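Local coordinates for protein putative nitroreductase (Thermotoga maritima, PDB 1VKW) that is a putative nitroreductase of the FMN-dependent nitroreductase clan, probably with oxidoreductase activity, at residues T124-N136 / I153-K167. Numbering follows the deposited sequence.
With SO4 (sulfate ion), chain C.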
loop_
_atom_site.group_PDB
_atom_site.type_symbol
_atom_site.label_atom_id
_atom_site.label_comp_id
_atom_site.label_asym_id
_atom_site.label_seq_id
_atom_site.Cartn_x
_atom_site.Cartn_y
_atom_site.Cartn_z
ATOM N N THR A 124 13.971 -9.569 5.688
ATOM C CA THR A 124 14.799 -9.454 4.499
ATOM C C THR A 124 13.943 -8.810 3.425
ATOM O O THR A 124 12.721 -8.959 3.432
ATOM C CB THR A 124 15.255 -10.843 4.035
ATOM O OG1 THR A 124 14.114 -11.692 3.851
ATOM C CG2 THR A 124 16.066 -11.542 5.115
ATOM N N ARG A 125 14.576 -8.079 2.519
ATOM C CA ARG A 125 13.855 -7.454 1.420
ATOM C C ARG A 125 14.611 -7.727 0.148
ATOM O O ARG A 125 15.735 -7.260 -0.025
ATOM C CB ARG A 125 13.743 -5.954 1.631
ATOM C CG ARG A 125 12.422 -5.360 1.162
ATOM C CD ARG A 125 12.011 -4.235 2.064
ATOM N NE ARG A 125 10.597 -3.919 2.047
ATOM C CZ ARG A 125 10.060 -2.976 2.806
ATOM N NH1 ARG A 125 10.813 -2.288 3.648
ATOM N NH2 ARG A 125 8.769 -2.711 2.730
ATOM N N LYS A 126 13.999 -8.500 -0.730
ATOM C CA LYS A 126 14.595 -8.784 -2.017
ATOM C C LYS A 126 13.830 -8.014 -3.058
ATOM O O LYS A 126 12.619 -8.165 -3.194
ATOM C CB LYS A 126 14.567 -10.279 -2.305
ATOM C CG LYS A 126 15.501 -11.077 -1.401
ATOM C CD LYS A 126 15.567 -12.545 -1.824
ATOM C CE LYS A 126 16.876 -13.197 -1.441
ATOM N NZ LYS A 126 17.139 -14.381 -2.319
ATOM N N ARG A 127 14.550 -7.176 -3.792
ATOM C CA ARG A 127 13.975 -6.467 -4.912
ATOM C C ARG A 127 15.002 -6.430 -6.008
ATOM O O ARG A 127 16.223 -6.386 -5.752
ATOM C CB ARG A 127 13.571 -5.036 -4.538
ATOM C CG ARG A 127 12.393 -4.911 -3.591
ATOM C CD ARG A 127 11.071 -5.390 -4.138
ATOM N NE ARG A 127 9.972 -5.117 -3.202
ATOM C CZ ARG A 127 9.692 -5.841 -2.118
ATOM N NH1 ARG A 127 10.397 -6.921 -1.804
ATOM N NH2 ARG A 127 8.683 -5.481 -1.337
ATOM N N ARG A 128 14.498 -6.439 -7.234
ATOM C CA ARG A 128 15.343 -6.273 -8.401
ATOM C C ARG A 128 15.868 -4.835 -8.404
ATOM O O ARG A 128 15.280 -3.953 -7.749
ATOM C CB ARG A 128 14.555 -6.602 -9.667
ATOM C CG ARG A 128 14.073 -8.052 -9.677
ATOM C CD ARG A 128 13.627 -8.562 -11.039
ATOM N NE ARG A 128 12.450 -7.857 -11.511
ATOM C CZ ARG A 128 11.196 -8.254 -11.315
ATOM N NH1 ARG A 128 10.918 -9.363 -10.634
ATOM N NH2 ARG A 128 10.208 -7.519 -11.805
ATOM N N PRO A 129 16.958 -4.593 -9.129
ATOM C CA PRO A 129 17.569 -3.258 -9.179
ATOM C C PRO A 129 16.623 -2.177 -9.701
ATOM O O PRO A 129 15.828 -2.421 -10.605
ATOM C CB PRO A 129 18.752 -3.449 -10.128
ATOM C CG PRO A 129 19.023 -4.887 -10.109
ATOM C CD PRO A 129 17.710 -5.565 -9.934
ATOM N N ILE A 130 16.711 -0.980 -9.128
ATOM C CA ILE A 130 15.783 0.092 -9.490
ATOM C C ILE A 130 15.787 0.349 -10.988
ATOM O O ILE A 130 14.730 0.613 -11.571
ATOM C CB ILE A 130 16.062 1.396 -8.685
ATOM C CG1 ILE A 130 15.093 2.502 -9.102
ATOM C CG2 ILE A 130 17.473 1.871 -8.872
ATOM C CD1 ILE A 130 14.850 3.509 -7.988
ATOM N N THR A 131 16.960 0.241 -11.616
ATOM C CA THR A 131 17.083 0.498 -13.054
ATOM C C THR A 131 16.317 -0.521 -13.886
ATOM O O THR A 131 16.022 -0.249 -15.040
ATOM C CB THR A 131 18.550 0.501 -13.511
ATOM O OG1 THR A 131 19.190 -0.688 -13.052
ATOM C CG2 THR A 131 19.351 1.649 -12.867
ATOM N N SER A 132 16.020 -1.695 -13.320
ATOM C CA SER A 132 15.270 -2.716 -14.055
ATOM C C SER A 132 13.787 -2.341 -14.180
ATOM O O SER A 132 13.072 -2.865 -15.038
ATOM C CB SER A 132 15.437 -4.093 -13.399
ATOM O OG SER A 132 14.643 -4.230 -12.236
ATOM N N PHE A 133 13.339 -1.427 -13.335
ATOM C CA PHE A 133 11.962 -0.944 -13.347
ATOM C C PHE A 133 11.762 0.320 -14.180
ATOM O O PHE A 133 10.676 0.565 -14.727
ATOM C CB PHE A 133 11.518 -0.665 -11.921
ATOM C CG PHE A 133 11.521 -1.877 -11.045
ATOM C CD1 PHE A 133 10.499 -2.799 -11.133
ATOM C CD2 PHE A 133 12.534 -2.087 -10.125
ATOM C CE1 PHE A 133 10.485 -3.912 -10.324
ATOM C CE2 PHE A 133 12.522 -3.205 -9.307
ATOM C CZ PHE A 133 11.496 -4.112 -9.407
ATOM N N LEU A 134 12.829 1.099 -14.295
ATOM C CA LEU A 134 12.763 2.474 -14.746
ATOM C C LEU A 134 13.072 2.559 -16.231
ATOM O O LEU A 134 14.095 2.052 -16.684
ATOM C CB LEU A 134 13.783 3.274 -13.937
ATOM C CG LEU A 134 13.764 4.795 -13.871
ATOM C CD1 LEU A 134 12.384 5.326 -13.532
ATOM C CD2 LEU A 134 14.803 5.241 -12.842
ATOM N N GLU A 135 12.192 3.193 -16.998
ATOM C CA GLU A 135 12.449 3.409 -18.420
ATOM C C GLU A 135 13.529 4.481 -18.614
ATOM O O GLU A 135 14.331 4.401 -19.545
ATOM C CB GLU A 135 11.153 3.762 -19.150
ATOM C CG GLU A 135 10.109 2.653 -19.039
ATOM C CD GLU A 135 8.825 2.962 -19.789
ATOM O OE1 GLU A 135 8.908 3.461 -20.930
ATOM O OE2 GLU A 135 7.731 2.694 -19.239
ATOM N N ASN A 136 13.582 5.437 -17.694
ATOM C CA ASN A 136 14.580 6.514 -17.707
ATOM C C ASN A 136 15.929 6.074 -17.178
ATOM O O ASN A 136 16.021 5.146 -16.383
ATOM C CB ASN A 136 14.137 7.671 -16.812
ATOM C CG ASN A 136 12.715 8.096 -17.060
ATOM O OD1 ASN A 136 11.775 7.376 -16.724
ATOM N ND2 ASN A 136 12.545 9.283 -17.633
ATOM N N ILE A 153 9.101 0.917 -5.356
ATOM C CA ILE A 153 9.706 -0.429 -5.517
ATOM C C ILE A 153 9.617 -1.275 -4.250
ATOM O O ILE A 153 9.621 -2.497 -4.326
ATOM C CB ILE A 153 11.224 -0.328 -5.947
ATOM C CG1 ILE A 153 11.381 0.342 -7.316
ATOM C CG2 ILE A 153 11.910 -1.710 -5.942
ATOM C CD1 ILE A 153 10.293 0.037 -8.271
ATOM N N LEU A 154 9.546 -0.632 -3.090
ATOM C CA LEU A 154 9.381 -1.370 -1.839
ATOM C C LEU A 154 7.955 -1.895 -1.637
ATOM O O LEU A 154 7.688 -2.570 -0.652
ATOM C CB LEU A 154 9.825 -0.519 -0.639
ATOM C CG LEU A 154 11.308 -0.105 -0.690
ATOM C CD1 LEU A 154 11.650 0.894 0.383
ATOM C CD2 LEU A 154 12.245 -1.319 -0.616
ATOM N N ALA A 155 7.045 -1.592 -2.561
ATOM C CA ALA A 155 5.675 -2.096 -2.480
ATOM C C ALA A 155 5.681 -3.613 -2.516
ATOM O O ALA A 155 6.581 -4.209 -3.113
ATOM C CB ALA A 155 4.829 -1.556 -3.645
ATOM N N PRO A 156 4.691 -4.242 -1.885
ATOM C CA PRO A 156 4.537 -5.674 -1.999
ATOM C C PRO A 156 3.882 -5.992 -3.335
ATOM O O PRO A 156 3.278 -5.116 -3.968
ATOM C CB PRO A 156 3.608 -6.025 -0.836
ATOM C CG PRO A 156 2.746 -4.809 -0.685
ATOM C CD PRO A 156 3.650 -3.650 -1.026
ATOM N N SER A 157 4.041 -7.235 -3.763
ATOM C CA SER A 157 3.383 -7.727 -4.966
ATOM C C SER A 157 3.161 -9.220 -4.800
ATOM O O SER A 157 3.955 -9.891 -4.133
ATOM C CB SER A 157 4.227 -7.428 -6.207
ATOM O OG SER A 157 5.537 -7.978 -6.117
ATOM N N ALA A 158 2.076 -9.725 -5.390
ATOM C CA ALA A 158 1.803 -11.150 -5.442
ATOM C C ALA A 158 3.044 -11.932 -5.865
ATOM O O ALA A 158 3.619 -11.661 -6.926
ATOM C CB ALA A 158 0.661 -11.425 -6.406
ATOM N N LEU A 159 3.447 -12.884 -5.025
ATOM C CA LEU A 159 4.633 -13.732 -5.248
ATOM C C LEU A 159 5.953 -12.967 -5.463
ATOM O O LEU A 159 6.895 -13.512 -6.037
ATOM C CB LEU A 159 4.395 -14.686 -6.434
ATOM C CG LEU A 159 3.256 -15.695 -6.307
ATOM C CD1 LEU A 159 3.305 -16.689 -7.469
ATOM C CD2 LEU A 159 3.324 -16.428 -4.977
ATOM N N ASN A 160 6.025 -11.734 -4.957
ATOM C CA ASN A 160 7.160 -10.830 -5.188
ATOM C C ASN A 160 7.579 -10.676 -6.655
ATOM O O ASN A 160 8.755 -10.468 -6.978
ATOM C CB ASN A 160 8.374 -11.215 -4.331
ATOM C CG ASN A 160 9.342 -10.050 -4.136
ATOM O OD1 ASN A 160 8.932 -8.888 -4.099
ATOM N ND2 ASN A 160 10.634 -10.357 -4.025
ATOM N N ARG A 161 6.612 -10.716 -7.555
ATOM C CA ARG A 161 6.976 -10.642 -8.960
ATOM C C ARG A 161 7.279 -9.228 -9.412
ATOM O O ARG A 161 7.871 -9.067 -10.469
ATOM C CB ARG A 161 5.942 -11.295 -9.846
ATOM C CG ARG A 161 4.609 -10.630 -9.886
ATOM C CD ARG A 161 3.554 -11.560 -10.452
ATOM N NE ARG A 161 2.210 -11.187 -10.036
ATOM C CZ ARG A 161 1.135 -11.934 -10.226
ATOM N NH1 ARG A 161 1.222 -13.096 -10.853
ATOM N NH2 ARG A 161 -0.037 -11.502 -9.801
ATOM N N GLN A 162 6.869 -8.226 -8.627
ATOM C CA GLN A 162 7.286 -6.824 -8.817
ATOM C C GLN A 162 6.973 -6.373 -10.237
ATOM O O GLN A 162 7.871 -5.960 -10.972
ATOM C CB GLN A 162 8.786 -6.667 -8.536
ATOM C CG GLN A 162 9.225 -7.069 -7.145
ATOM C CD GLN A 162 10.704 -7.448 -7.070
ATOM O OE1 GLN A 162 11.588 -6.596 -7.240
ATOM N NE2 GLN A 162 10.972 -8.710 -6.773
ATOM N N PRO A 163 5.699 -6.469 -10.627
ATOM C CA PRO A 163 5.307 -6.384 -12.035
ATOM C C PRO A 163 5.140 -4.945 -12.570
ATOM O O PRO A 163 4.135 -4.647 -13.212
ATOM C CB PRO A 163 3.961 -7.128 -12.043
ATOM C CG PRO A 163 3.363 -6.824 -10.690
ATOM C CD PRO A 163 4.527 -6.676 -9.742
ATOM N N TRP A 164 6.122 -4.080 -12.341
ATOM C CA TRP A 164 5.971 -2.650 -12.661
ATOM C C TRP A 164 6.969 -2.151 -13.678
ATOM O O TRP A 164 8.154 -2.497 -13.647
ATOM C CB TRP A 164 6.104 -1.803 -11.402
ATOM C CG TRP A 164 5.375 -2.344 -10.233
ATOM C CD1 TRP A 164 4.031 -2.462 -10.090
ATOM C CD2 TRP A 164 5.954 -2.827 -9.018
ATOM N NE1 TRP A 164 3.734 -3.000 -8.861
ATOM C CE2 TRP A 164 4.896 -3.224 -8.179
ATOM C CE3 TRP A 164 7.262 -2.959 -8.550
ATOM C CZ2 TRP A 164 5.105 -3.748 -6.899
ATOM C CZ3 TRP A 164 7.467 -3.480 -7.266
ATOM C CH2 TRP A 164 6.393 -3.861 -6.467
ATOM N N LYS A 165 6.486 -1.315 -14.584
ATOM C CA LYS A 165 7.362 -0.561 -15.459
ATOM C C LYS A 165 7.048 0.898 -15.184
ATOM O O LYS A 165 5.878 1.293 -15.249
ATOM C CB LYS A 165 7.093 -0.933 -16.919
ATOM C CG LYS A 165 8.165 -0.539 -17.921
ATOM C CD LYS A 165 7.898 -1.210 -19.306
ATOM C CE LYS A 165 8.905 -0.812 -20.388
ATOM N NZ LYS A 165 8.533 -1.317 -21.766
ATOM N N ILE A 166 8.079 1.686 -14.868
ATOM C CA ILE A 166 7.911 3.063 -14.397
ATOM C C ILE A 166 8.606 4.032 -15.337
ATOM O O ILE A 166 9.749 3.797 -15.765
ATOM C CB ILE A 166 8.498 3.231 -12.965
ATOM C CG1 ILE A 166 7.919 2.185 -12.003
ATOM C CG2 ILE A 166 8.300 4.669 -12.434
ATOM C CD1 ILE A 166 8.596 2.205 -10.610
ATOM N N LYS A 167 7.918 5.130 -15.643
ATOM C CA LYS A 167 8.446 6.141 -16.540
ATOM C C LYS A 167 8.158 7.515 -15.984
ATOM O O LYS A 167 7.029 7.813 -15.599
ATOM C CB LYS A 167 7.834 6.001 -17.950
ATOM C CG LYS A 167 8.389 6.987 -18.962
ATOM C CD LYS A 167 7.812 6.765 -20.358
ATOM C CE LYS A 167 6.298 6.952 -20.404
ATOM N NZ LYS A 167 5.796 6.744 -21.798
HETATM S S SO4 C . 7.864 -8.188 1.284
HETATM O O1 SO4 C . 8.117 -9.350 0.447
HETATM O O2 SO4 C . 8.844 -7.166 0.985
HETATM O O3 SO4 C . 6.510 -7.730 1.032
HETATM O O4 SO4 C . 8.005 -8.553 2.695
#
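L134 and I166 form a single parallel beta bridge: I166 N donates to F133 O (2.8 Å) and E135 N to I166 O, so residues 133-135 run beside the edge strand 165-168. Next to the bridge, F133 supplies a flat apolar surface. I153 CD1 sits over one ring face, 3.6 Å from F133 CG, while W164 O and Q162 OE1 lie at the ring's edge. Q162 suits its place because its amide works both ways: OE1 takes R128 N in the carbonyl plane, on a lone pair (2.9 Å, 168°), and NE2 holds N160 O. The R128 guanidinium lies nearly parallel to that amide, 19° between planes, and grips R161 O end-on with NH1 and NH2. R127, bent about its CB-CG bond (chi2 -65°), turns its guanidinium toward residues 153-160. NE binds I153 O at 2.9 Å, NH2 reaches L154 O and, weakly, A155 O, while NH1 holds K126 O from one face of its plane as N160 ND2 does from the other. NH1 and NH2 both donate to O2 of a sulfate, probably from the crystallisation liquor, NH2 at 2.9 Å. A leucine here would probably leave the I153 and L154 carbonyls without this donor and deprive the sulfate of one cationic ligand. R22 NH1 and S24 OG also bond the sulfate, and this arginine-rich anion site is consistent with the flavin-phosphate pocket of FMN-dependent nitroreductases.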